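Local coordinates for serine--tRNA ligase (Pyrococcus horikoshii, PDB 2DQ0), which joins serine to tRNA(Ser), and probably also to tRNA(Sec), at the expense of ATP, as a homodimeric class II aminoacyl-tRNA synthetase, at residues Leu36-Glu39 / Trp40-Leu44; Glu140-Leu143 / Glu144-Gly148; Gly259-Ala262 / Asn263-Leu266; Val428-Lys432 / Val433-Tyr437. One frame throughout, in Å; residues are numbered along the deposited sequence.

All four contacts are local, each within one unbroken run of chain, and they follow one another in series without nesting or crossing. Contact 1 spans two turns of helix 28-65 in the N-terminal tRNA-binding extension. Contact 2 closes the C-terminal end of helix 139-146, which lies between strands 132-135 and 152-155; its centre is about 56 Å from that of contact 1, beyond the centre of the chain. Contact 3 rounds the corner between helix 254-259 and strand 264-267 of the catalytic core and touches the second subunit. Contact 4 leads from strand 428-429 into helix 435-438 near the C terminus, about 29 Å from contact 2 between centres.

Contact 1. Residues Leu36-Glu39 / Trp40-Leu44; sequences LDTE and WRTKL
Trp40 lays the CE3-CZ3 side of its indole beside the carboxylate of Asp37, three residues earlier on the same helix. Asp37 OD1 comes to 3.1 Å from Trp40 CE3, approaching obliquely, with carboxylate and ring planes 32° apart. With CG anti to the backbone N in both (chi1 -170° for Asp37, 172° for Trp40), the two groups reach the same flank of the helix, where OD1 meets the ring. The other oxygen, OD2, is less certainly placed, so its long salt bridge of 3.5 Å to Arg41 NE, at the guanidinium edge, is tentative, as is the one to Arg8 of helix 4-9. On another flank, Thr38 O is gripped twice by Thr42, by its N at 3.0 Å and by its OG1 at 3.1 Å, the hydroxyl sitting above the carbonyl plane. Glu39 and Lys43 run side by side in the same direction, yet Glu39 OE1 and Lys43 NZ stay 4.5 Å apart, and the ammonium has its salt bridge with Glu91 of helix 72-103. Trp40 also packs on Val92 and Lys96 of that helix. These i to i+3 and i to i+4 pairs are those of an alpha helix, here helix 28-65, which packs on helix 72-103 in the antiparallel coiled-coil arm of the tRNA-binding extension.

Contact 2. Residues Glu140-Leu143 / Glu144-Gly148; sequences ERFL and EQSQG
Ser146 sits over one face of the Phe142 ring, one turn further along helix 139-146, just where a Schellman motif ends that helix. Its OG lies 3.2 Å above the ring plane and toward the rim, nearest Phe142 CE1, while Ser146 CB makes a CH-pi contact 4.2 Å from the ring centroid and 24° off the normal. The serine torsion (chi1 49°) tucks OG between its own N and carbonyl carbon, from where the hydroxyl turns back to donate to Phe142 O at 2.6 Å; Ser146 N gives that oxygen a second bond. The phenyl ring, buried, also meets Trp361 edge-to-face and packs on Ala132 and Val134 of strand 132-135, which places this helix against its neighbouring strands. Arg141 and Gln145 run alongside each other in the same direction, their CG atoms 4.2 Å apart and their guanidinium and amide planes 76° apart, close to perpendicular. Arg141 NE is taken up by Gly366 O. Gln147, with positive phi, is the C-prime residue that turns the chain out of the helix, its N bonding weakly to Glu144 O. Past it, Gly148 N closes the Schellman cap on Leu143 O at 3.2 Å.

Contact 3. Residues Gly259-Ala262 / Asn263-Leu266; sequences GMHA and NEIL
The imidazole of His261 is sandwiched: Met260 CG lies 4.0 Å above one face and Leu266 CD2 4.1 Å above the opposite one, both displaced toward the rim. At its edge, beside ND1, stands the carboxylate of Glu264, turned almost perpendicular to the ring (89°) and presenting both oxygens. His261 ND1 donates to Glu264 OE1 at 3.0 Å and, weakly, to OE2 at 2.9 Å, a forked His-carboxylate hydrogen bond. OE1 is met from 39° above the carboxylate plane. Glu264 gets there with CG opposite its carbonyl carbon (chi1 -63°) and an extended chain that carries the carboxylate back along the turn to His261. NE2 is held by Tyr275 OH of strand 273-282, so both ring nitrogens have partners and the rotation of the imidazole is fixed. This corner links helix 254-259 to strand 264-267 in the class II catalytic core: a type I beta turn from Gly259 to Ala262, closed by Ala262 N to Gly259 O at 2.9 Å, is followed by Asn263 with positive phi. The strand then pairs in parallel with strand 387-390. Across the dimer interface, Arg176 of the second subunit makes a salt bridge with Glu264 OE1, which would be expected to favour the charged carboxylate, and Lys179 of that subunit donates to both Met260 O and Ala262 O.

Contact 4. Residues Val428-Lys432 / Val433-Tyr437; sequences VRIPK and VLWKY
Ile430 O receives the indole N-H of Trp435, NE1 lying 2.7 Å away and the oxygen 21° out of the ring plane. The bond is moderately bent. It holds the indole back over the chain that precedes its helix. Lys432 lies beneath one face: its CA makes a CH-pi contact 3.5 Å from the centroid of the five-membered ring, only 7° off the normal, and its CG comes 3.6 Å from Trp435 CZ2, so that lysine and indole run side by side. Trp435 CG stands opposite its carbonyl carbon (chi1 -65°), which swings the ring toward Lys432 and Ile430; Ile430 CG1 touches the ring edge at Trp435 CD1, 3.6 Å away. Lys441 adds a cation-pi contact to the indole. Two i to i+3 backbone bonds bend the chain here, Leu434 N to Pro431 O at 2.9 Å and Trp435 N to Lys432 O at 3.0 Å. Lys432 O also accepts from a water that in turn takes the N-H of Lys436. Leu434 packs on Phe202 of helix 190-209 and Ile417 of helix 410-420. This is a strand-to-helix connection, the indole folded back over the residues that join strand 428-429, paired antiparallel with strand 442-443, to the short C-terminal helix 435-438.

Contact 1. Residues Leu36-Glu39 / Trp40-Leu44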
loop_
_atom_site.group_PDB
_atom_site.type_symbol
_atom_site.label_atom_id
_atom_site.label_comp_id
_atom_site.label_asym_id
_atom_site.label_seq_id
_atom_site.Cartn_x
_atom_site.Cartn_y
_atom_site.Cartn_z
ATOM N N LEU A 36 27.278 -3.532 -33.006
ATOM C CA LEU A 36 25.899 -3.842 -33.340
ATOM C C LEU A 36 25.324 -2.660 -34.097
ATOM O O LEU A 36 24.647 -2.831 -35.105
ATOM C CB LEU A 36 25.066 -4.094 -32.078
ATOM C CG LEU A 36 25.144 -5.431 -31.345
ATOM C CD1 LEU A 36 24.105 -5.416 -30.225
ATOM C CD2 LEU A 36 24.879 -6.590 -32.298
ATOM N N ASP A 37 25.598 -1.462 -33.593
ATOM C CA ASP A 37 25.110 -0.236 -34.208
ATOM C C ASP A 37 25.651 -0.169 -35.621
ATOM O O ASP A 37 24.942 0.189 -36.555
ATOM C CB ASP A 37 25.589 0.983 -33.409
ATOM C CG ASP A 37 24.920 2.283 -33.850
ATOM O OD1 ASP A 37 23.679 2.363 -33.795
ATOM O OD2 ASP A 37 25.634 3.229 -34.238
ATOM N N THR A 38 26.918 -0.522 -35.774
ATOM C CA THR A 38 27.539 -0.500 -37.077
ATOM C C THR A 38 26.850 -1.482 -38.007
ATOM O O THR A 38 26.503 -1.139 -39.137
ATOM C CB THR A 38 29.043 -0.788 -36.951
ATOM O OG1 THR A 38 29.706 0.440 -36.633
ATOM C CG2 THR A 38 29.624 -1.349 -38.246
ATOM N N GLU A 39 26.634 -2.698 -37.536
ATOM C CA GLU A 39 25.957 -3.689 -38.352
ATOM C C GLU A 39 24.557 -3.162 -38.737
ATOM O O GLU A 39 24.102 -3.296 -39.889
ATOM C CB GLU A 39 25.861 -4.992 -37.563
ATOM C CG GLU A 39 25.229 -6.144 -38.313
ATOM C CD GLU A 39 25.534 -7.476 -37.663
ATOM O OE1 GLU A 39 24.980 -8.498 -38.131
ATOM O OE2 GLU A 39 26.335 -7.494 -36.693
ATOM N N TRP A 40 23.904 -2.543 -37.755
ATOM C CA TRP A 40 22.571 -1.963 -37.901
ATOM C C TRP A 40 22.528 -0.978 -39.067
ATOM O O TRP A 40 21.704 -1.116 -39.971
ATOM C CB TRP A 40 22.176 -1.255 -36.588
ATOM C CG TRP A 40 20.899 -0.435 -36.631
ATOM C CD1 TRP A 40 19.650 -0.891 -36.892
ATOM C CD2 TRP A 40 20.769 0.980 -36.401
ATOM N NE1 TRP A 40 18.745 0.143 -36.843
ATOM C CE2 TRP A 40 19.407 1.301 -36.543
ATOM C CE3 TRP A 40 21.672 2.002 -36.089
ATOM C CZ2 TRP A 40 18.921 2.602 -36.386
ATOM C CZ3 TRP A 40 21.188 3.300 -35.935
ATOM C CH2 TRP A 40 19.822 3.585 -36.085
ATOM N N ARG A 41 23.419 0.010 -39.056
ATOM C CA ARG A 41 23.436 1.002 -40.123
ATOM C C ARG A 41 23.890 0.436 -41.469
ATOM O O ARG A 41 23.501 0.939 -42.526
ATOM C CB ARG A 41 24.295 2.210 -39.722
ATOM C CG ARG A 41 25.530 1.884 -38.892
ATOM C CD ARG A 41 26.213 3.147 -38.340
ATOM N NE ARG A 41 25.267 4.025 -37.652
ATOM C CZ ARG A 41 24.514 4.943 -38.260
ATOM N NH1 ARG A 41 24.603 5.111 -39.577
ATOM N NH2 ARG A 41 23.659 5.686 -37.555
ATOM N N THR A 42 24.696 -0.617 -41.443
ATOM C CA THR A 42 25.152 -1.197 -42.691
ATOM C C THR A 42 23.975 -1.854 -43.388
ATOM O O THR A 42 23.752 -1.639 -44.589
ATOM C CB THR A 42 26.272 -2.243 -42.461
ATOM O OG1 THR A 42 27.472 -1.572 -42.056
ATOM C CG2 THR A 42 26.549 -3.040 -43.739
ATOM N N LYS A 43 23.207 -2.644 -42.639
ATOM C CA LYS A 43 22.072 -3.316 -43.253
ATOM C C LYS A 43 21.050 -2.315 -43.784
ATOM O O LYS A 43 20.445 -2.532 -44.835
ATOM C CB LYS A 43 21.417 -4.282 -42.273
ATOM C CG LYS A 43 22.185 -5.561 -42.101
ATOM C CD LYS A 43 21.485 -6.494 -41.124
ATOM C CE LYS A 43 22.373 -7.680 -40.838
ATOM N NZ LYS A 43 22.822 -8.269 -42.129
ATOM N N LEU A 44 20.868 -1.215 -43.065
ATOM C CA LEU A 44 19.931 -0.195 -43.494
ATOM C C LEU A 44 20.371 0.432 -44.816
ATOM O O LEU A 44 19.539 0.675 -45.695
ATOM C CB LEU A 44 19.793 0.875 -42.411
ATOM C CG LEU A 44 18.933 2.094 -42.754
ATOM C CD1 LEU A 44 17.593 1.668 -43.378
ATOM C CD2 LEU A 44 18.723 2.901 -41.482
#

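Contact 2. Residues Glu140-Leu143 / Glu144-Gly148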
loop_
_atom_site.group_PDB
_atom_site.type_symbol
_atom_site.label_atom_id
_atom_site.label_comp_id
_atom_site.label_asym_id
_atom_site.label_seq_id
_atom_site.Cartn_x
_atom_site.Cartn_y
_atom_site.Cartn_z
ATOM N N GLU A 140 35.054 10.216 19.538
ATOM C CA GLU A 140 35.997 10.124 18.439
ATOM C C GLU A 140 35.237 9.899 17.145
ATOM O O GLU A 140 35.471 10.602 16.166
ATOM C CB GLU A 140 37.033 9.007 18.658
ATOM C CG GLU A 140 38.080 8.950 17.546
ATOM C CD GLU A 140 39.428 8.430 18.003
ATOM O OE1 GLU A 140 40.334 8.310 17.147
ATOM O OE2 GLU A 140 39.586 8.152 19.212
ATOM N N ARG A 141 34.318 8.934 17.139
ATOM C CA ARG A 141 33.554 8.675 15.932
ATOM C C ARG A 141 32.896 9.973 15.479
ATOM O O ARG A 141 33.008 10.365 14.317
ATOM C CB ARG A 141 32.488 7.597 16.165
ATOM C CG ARG A 141 31.598 7.348 14.935
ATOM C CD ARG A 141 31.003 5.951 14.904
ATOM N NE ARG A 141 30.035 5.728 15.969
ATOM C CZ ARG A 141 29.709 4.533 16.448
ATOM N NH1 ARG A 141 30.281 3.433 15.959
ATOM N NH2 ARG A 141 28.811 4.440 17.423
ATOM N N PHE A 142 32.224 10.655 16.396
ATOM C CA PHE A 142 31.574 11.889 16.022
ATOM C C PHE A 142 32.536 12.870 15.370
ATOM O O PHE A 142 32.238 13.427 14.311
ATOM C CB PHE A 142 30.933 12.566 17.231
ATOM C CG PHE A 142 30.477 13.965 16.939
ATOM C CD1 PHE A 142 31.339 15.050 17.120
ATOM C CD2 PHE A 142 29.236 14.193 16.360
ATOM C CE1 PHE A 142 30.976 16.333 16.720
ATOM C CE2 PHE A 142 28.868 15.476 15.956
ATOM C CZ PHE A 142 29.744 16.548 16.136
ATOM N N LEU A 143 33.692 13.082 15.997
ATOM C CA LEU A 143 34.666 14.041 15.487
ATOM C C LEU A 143 35.242 13.718 14.127
ATOM O O LEU A 143 35.496 14.627 13.324
ATOM C CB LEU A 143 35.782 14.232 16.509
ATOM C CG LEU A 143 35.329 15.081 17.705
ATOM C CD1 LEU A 143 36.346 15.014 18.833
ATOM C CD2 LEU A 143 35.134 16.509 17.247
ATOM N N GLU A 144 35.433 12.428 13.866
ATOM C CA GLU A 144 35.965 11.972 12.592
ATOM C C GLU A 144 34.903 12.187 11.529
ATOM O O GLU A 144 35.188 12.691 10.445
ATOM C CB GLU A 144 36.309 10.484 12.658
ATOM C CG GLU A 144 37.756 10.151 12.316
ATOM C CD GLU A 144 38.036 10.145 10.823
ATOM O OE1 GLU A 144 37.313 9.433 10.095
ATOM O OE2 GLU A 144 38.980 10.837 10.382
ATOM N N GLN A 145 33.667 11.819 11.848
ATOM C CA GLN A 145 32.579 11.958 10.903
ATOM C C GLN A 145 32.207 13.419 10.626
ATOM O O GLN A 145 31.773 13.773 9.520
ATOM C CB GLN A 145 31.382 11.166 11.421
ATOM C CG GLN A 145 31.604 9.654 11.435
ATOM C CD GLN A 145 31.640 9.047 10.031
ATOM O OE1 GLN A 145 32.716 8.851 9.426
ATOM N NE2 GLN A 145 30.452 8.761 9.496
ATOM N N SER A 146 32.385 14.277 11.623
ATOM C CA SER A 146 32.058 15.684 11.440
ATOM C C SER A 146 33.259 16.476 10.929
ATOM O O SER A 146 33.116 17.617 10.507
ATOM C CB SER A 146 31.560 16.291 12.752
ATOM O OG SER A 146 32.432 15.970 13.828
ATOM N N GLN A 147 34.439 15.868 10.959
ATOM C CA GLN A 147 35.640 16.552 10.497
ATOM C C GLN A 147 35.861 17.814 11.332
ATOM O O GLN A 147 36.355 18.821 10.819
ATOM C CB GLN A 147 35.506 16.979 9.031
ATOM C CG GLN A 147 35.005 15.940 8.042
ATOM C CD GLN A 147 34.838 16.528 6.642
ATOM O OE1 GLN A 147 34.277 17.612 6.472
ATOM N NE2 GLN A 147 35.317 15.816 5.639
ATOM N N GLY A 148 35.466 17.771 12.601
ATOM C CA GLY A 148 35.636 18.926 13.470
ATOM C C GLY A 148 34.919 20.181 13.003
ATOM O O GLY A 148 34.981 21.226 13.656
#

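Contact 3. Residues Gly259-Ala262 / Asn263-Leu266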
loop_
_atom_site.group_PDB
_atom_site.type_symbol
_atom_site.label_atom_id
_atom_site.label_comp_id
_atom_site.label_asym_id
_atom_site.label_seq_id
_atom_site.Cartn_x
_atom_site.Cartn_y
_atom_site.Cartn_z
ATOM N N GLY A 259 6.077 8.318 -13.999
ATOM C CA GLY A 259 5.260 7.710 -15.024
ATOM C C GLY A 259 4.073 8.595 -15.382
ATOM O O GLY A 259 3.498 8.460 -16.460
ATOM N N MET A 260 3.713 9.507 -14.484
ATOM C CA MET A 260 2.579 10.410 -14.699
ATOM C C MET A 260 2.515 11.071 -16.085
ATOM O O MET A 260 1.438 11.258 -16.638
ATOM C CB MET A 260 2.566 11.498 -13.615
ATOM C CG MET A 260 1.458 12.538 -13.761
ATOM S SD MET A 260 1.518 13.814 -12.463
ATOM C CE MET A 260 -0.074 13.644 -11.777
ATOM N N HIS A 261 3.667 11.435 -16.636
ATOM C CA HIS A 261 3.706 12.074 -17.943
ATOM C C HIS A 261 4.428 11.235 -18.993
ATOM O O HIS A 261 4.980 11.769 -19.950
ATOM C CB HIS A 261 4.366 13.452 -17.835
ATOM C CG HIS A 261 3.552 14.452 -17.078
ATOM N ND1 HIS A 261 2.341 14.927 -17.538
ATOM C CD2 HIS A 261 3.776 15.072 -15.894
ATOM C CE1 HIS A 261 1.853 15.797 -16.668
ATOM N NE2 HIS A 261 2.704 15.903 -15.662
ATOM N N ALA A 262 4.436 9.922 -18.800
ATOM C CA ALA A 262 5.070 9.016 -19.753
ATOM C C ALA A 262 4.387 9.213 -21.104
ATOM O O ALA A 262 3.170 9.363 -21.163
ATOM C CB ALA A 262 4.906 7.557 -19.298
ATOM N N ASN A 263 5.180 9.215 -22.174
ATOM C CA ASN A 263 4.697 9.379 -23.545
ATOM C C ASN A 263 3.997 10.717 -23.794
ATOM O O ASN A 263 2.902 10.765 -24.333
ATOM C CB ASN A 263 3.757 8.222 -23.918
ATOM C CG ASN A 263 4.474 6.889 -24.005
ATOM O OD1 ASN A 263 3.931 5.854 -23.609
ATOM N ND2 ASN A 263 5.694 6.898 -24.535
ATOM N N GLU A 264 4.621 11.807 -23.377
ATOM C CA GLU A 264 4.040 13.117 -23.605
ATOM C C GLU A 264 5.112 14.025 -24.147
ATOM O O GLU A 264 6.311 13.799 -23.946
ATOM C CB GLU A 264 3.507 13.760 -22.311
ATOM C CG GLU A 264 2.367 13.024 -21.619
ATOM C CD GLU A 264 1.773 13.824 -20.465
ATOM O OE1 GLU A 264 1.064 13.235 -19.626
ATOM O OE2 GLU A 264 2.004 15.051 -20.398
ATOM N N ILE A 265 4.670 15.038 -24.873
ATOM C CA ILE A 265 5.578 16.045 -25.364
ATOM C C ILE A 265 5.012 17.207 -24.592
ATOM O O ILE A 265 3.907 17.657 -24.867
ATOM C CB ILE A 265 5.434 16.292 -26.863
ATOM C CG1 ILE A 265 5.948 15.067 -27.626
ATOM C CG2 ILE A 265 6.203 17.564 -27.248
ATOM C CD1 ILE A 265 5.708 15.118 -29.112
ATOM N N LEU A 266 5.738 17.642 -23.576
ATOM C CA LEU A 266 5.264 18.732 -22.756
ATOM C C LEU A 266 5.410 20.048 -23.494
ATOM O O LEU A 266 6.165 20.151 -24.461
ATOM C CB LEU A 266 6.051 18.775 -21.444
ATOM C CG LEU A 266 5.868 17.575 -20.510
ATOM C CD1 LEU A 266 6.859 17.696 -19.365
ATOM C CD2 LEU A 266 4.422 17.511 -19.974
#

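Contact 4. Residues Val428-Lys432 / Val433-Tyr437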
loop_
_atom_site.group_PDB
_atom_site.type_symbol
_atom_site.label_atom_id
_atom_site.label_comp_id
_atom_site.label_asym_id
_atom_site.label_seq_id
_atom_site.Cartn_x
_atom_site.Cartn_y
_atom_site.Cartn_z
ATOM N N VAL A 428 10.459 12.767 25.267
ATOM C CA VAL A 428 10.925 13.278 24.000
ATOM C C VAL A 428 10.204 14.564 23.690
ATOM O O VAL A 428 8.986 14.591 23.607
ATOM C CB VAL A 428 10.693 12.245 22.895
ATOM C CG1 VAL A 428 10.783 12.904 21.521
ATOM C CG2 VAL A 428 11.722 11.149 23.027
ATOM N N ARG A 429 10.966 15.637 23.533
ATOM C CA ARG A 429 10.378 16.935 23.236
ATOM C C ARG A 429 10.170 17.025 21.743
ATOM O O ARG A 429 11.015 16.579 20.973
ATOM C CB ARG A 429 11.287 18.066 23.741
ATOM C CG ARG A 429 11.387 18.091 25.263
ATOM C CD ARG A 429 12.260 19.217 25.780
ATOM N NE ARG A 429 11.476 20.402 26.121
ATOM C CZ ARG A 429 11.996 21.539 26.576
ATOM N NH1 ARG A 429 11.206 22.565 26.864
ATOM N NH2 ARG A 429 13.309 21.651 26.738
ATOM N N ILE A 430 9.032 17.562 21.319
ATOM C CA ILE A 430 8.809 17.663 19.892
ATOM C C ILE A 430 9.042 19.106 19.451
ATOM O O ILE A 430 8.606 20.036 20.102
ATOM C CB ILE A 430 7.389 17.082 19.474
ATOM C CG1 ILE A 430 6.460 18.180 19.032
ATOM C CG2 ILE A 430 6.779 16.262 20.587
ATOM C CD1 ILE A 430 6.594 18.430 17.574
ATOM N N PRO A 431 9.786 19.296 18.350
ATOM C CA PRO A 431 10.124 20.606 17.772
ATOM C C PRO A 431 8.918 21.540 17.682
ATOM O O PRO A 431 7.868 21.146 17.181
ATOM C CB PRO A 431 10.652 20.255 16.383
ATOM C CG PRO A 431 11.196 18.865 16.554
ATOM C CD PRO A 431 10.205 18.193 17.461
ATOM N N LYS A 432 9.090 22.780 18.132
ATOM C CA LYS A 432 8.015 23.782 18.123
ATOM C C LYS A 432 7.258 23.889 16.782
ATOM O O LYS A 432 6.047 24.035 16.757
ATOM C CB LYS A 432 8.583 25.164 18.530
ATOM C CG LYS A 432 9.472 25.091 19.792
ATOM C CD LYS A 432 10.300 26.368 20.052
ATOM C CE LYS A 432 11.428 26.151 21.095
ATOM N NZ LYS A 432 10.957 25.953 22.496
ATOM N N VAL A 433 7.974 23.803 15.675
ATOM C CA VAL A 433 7.348 23.904 14.371
ATOM C C VAL A 433 6.210 22.909 14.173
ATOM O O VAL A 433 5.290 23.189 13.403
ATOM C CB VAL A 433 8.359 23.658 13.233
ATOM C CG1 VAL A 433 7.824 24.243 11.935
ATOM C CG2 VAL A 433 9.704 24.248 13.598
ATOM N N LEU A 434 6.273 21.757 14.842
ATOM C CA LEU A 434 5.227 20.738 14.693
ATOM C C LEU A 434 4.062 20.854 15.672
ATOM O O LEU A 434 3.033 20.200 15.488
ATOM C CB LEU A 434 5.818 19.318 14.792
ATOM C CG LEU A 434 6.910 18.930 13.793
ATOM C CD1 LEU A 434 7.514 17.604 14.143
ATOM C CD2 LEU A 434 6.326 18.905 12.397
ATOM N N TRP A 435 4.208 21.677 16.707
ATOM C CA TRP A 435 3.145 21.841 17.708
ATOM C C TRP A 435 1.759 22.145 17.106
ATOM O O TRP A 435 0.735 21.671 17.612
ATOM C CB TRP A 435 3.505 22.946 18.702
ATOM C CG TRP A 435 4.704 22.681 19.569
ATOM C CD1 TRP A 435 5.461 21.545 19.613
ATOM C CD2 TRP A 435 5.274 23.575 20.526
ATOM N NE1 TRP A 435 6.466 21.675 20.539
ATOM C CE2 TRP A 435 6.376 22.912 21.115
ATOM C CE3 TRP A 435 4.963 24.875 20.942
ATOM C CZ2 TRP A 435 7.166 23.505 22.102
ATOM C CZ3 TRP A 435 5.748 25.466 21.918
ATOM C CH2 TRP A 435 6.839 24.782 22.490
ATOM N N LYS A 436 1.717 22.939 16.037
ATOM C CA LYS A 436 0.439 23.257 15.429
ATOM C C LYS A 436 -0.167 22.003 14.810
ATOM O O LYS A 436 -1.391 21.888 14.695
ATOM C CB LYS A 436 0.571 24.375 14.382
ATOM C CG LYS A 436 1.513 24.107 13.214
ATOM C CD LYS A 436 1.602 25.364 12.341
ATOM C CE LYS A 436 2.713 25.310 11.285
ATOM N NZ LYS A 436 4.081 25.669 11.799
ATOM N N TYR A 437 0.680 21.038 14.454
ATOM C CA TYR A 437 0.178 19.808 13.844
ATOM C C TYR A 437 -0.122 18.680 14.820
ATOM O O TYR A 437 -1.066 17.915 14.604
ATOM C CB TYR A 437 1.162 19.282 12.805
ATOM C CG TYR A 437 1.464 20.238 11.687
ATOM C CD1 TYR A 437 2.655 20.951 11.671
ATOM C CD2 TYR A 437 0.573 20.407 10.622
ATOM C CE1 TYR A 437 2.966 21.814 10.616
ATOM C CE2 TYR A 437 0.877 21.269 9.555
ATOM C CZ TYR A 437 2.077 21.965 9.562
ATOM O OH TYR A 437 2.417 22.790 8.514
HETATM O O HOH W 1 3.652 24.926 15.516
#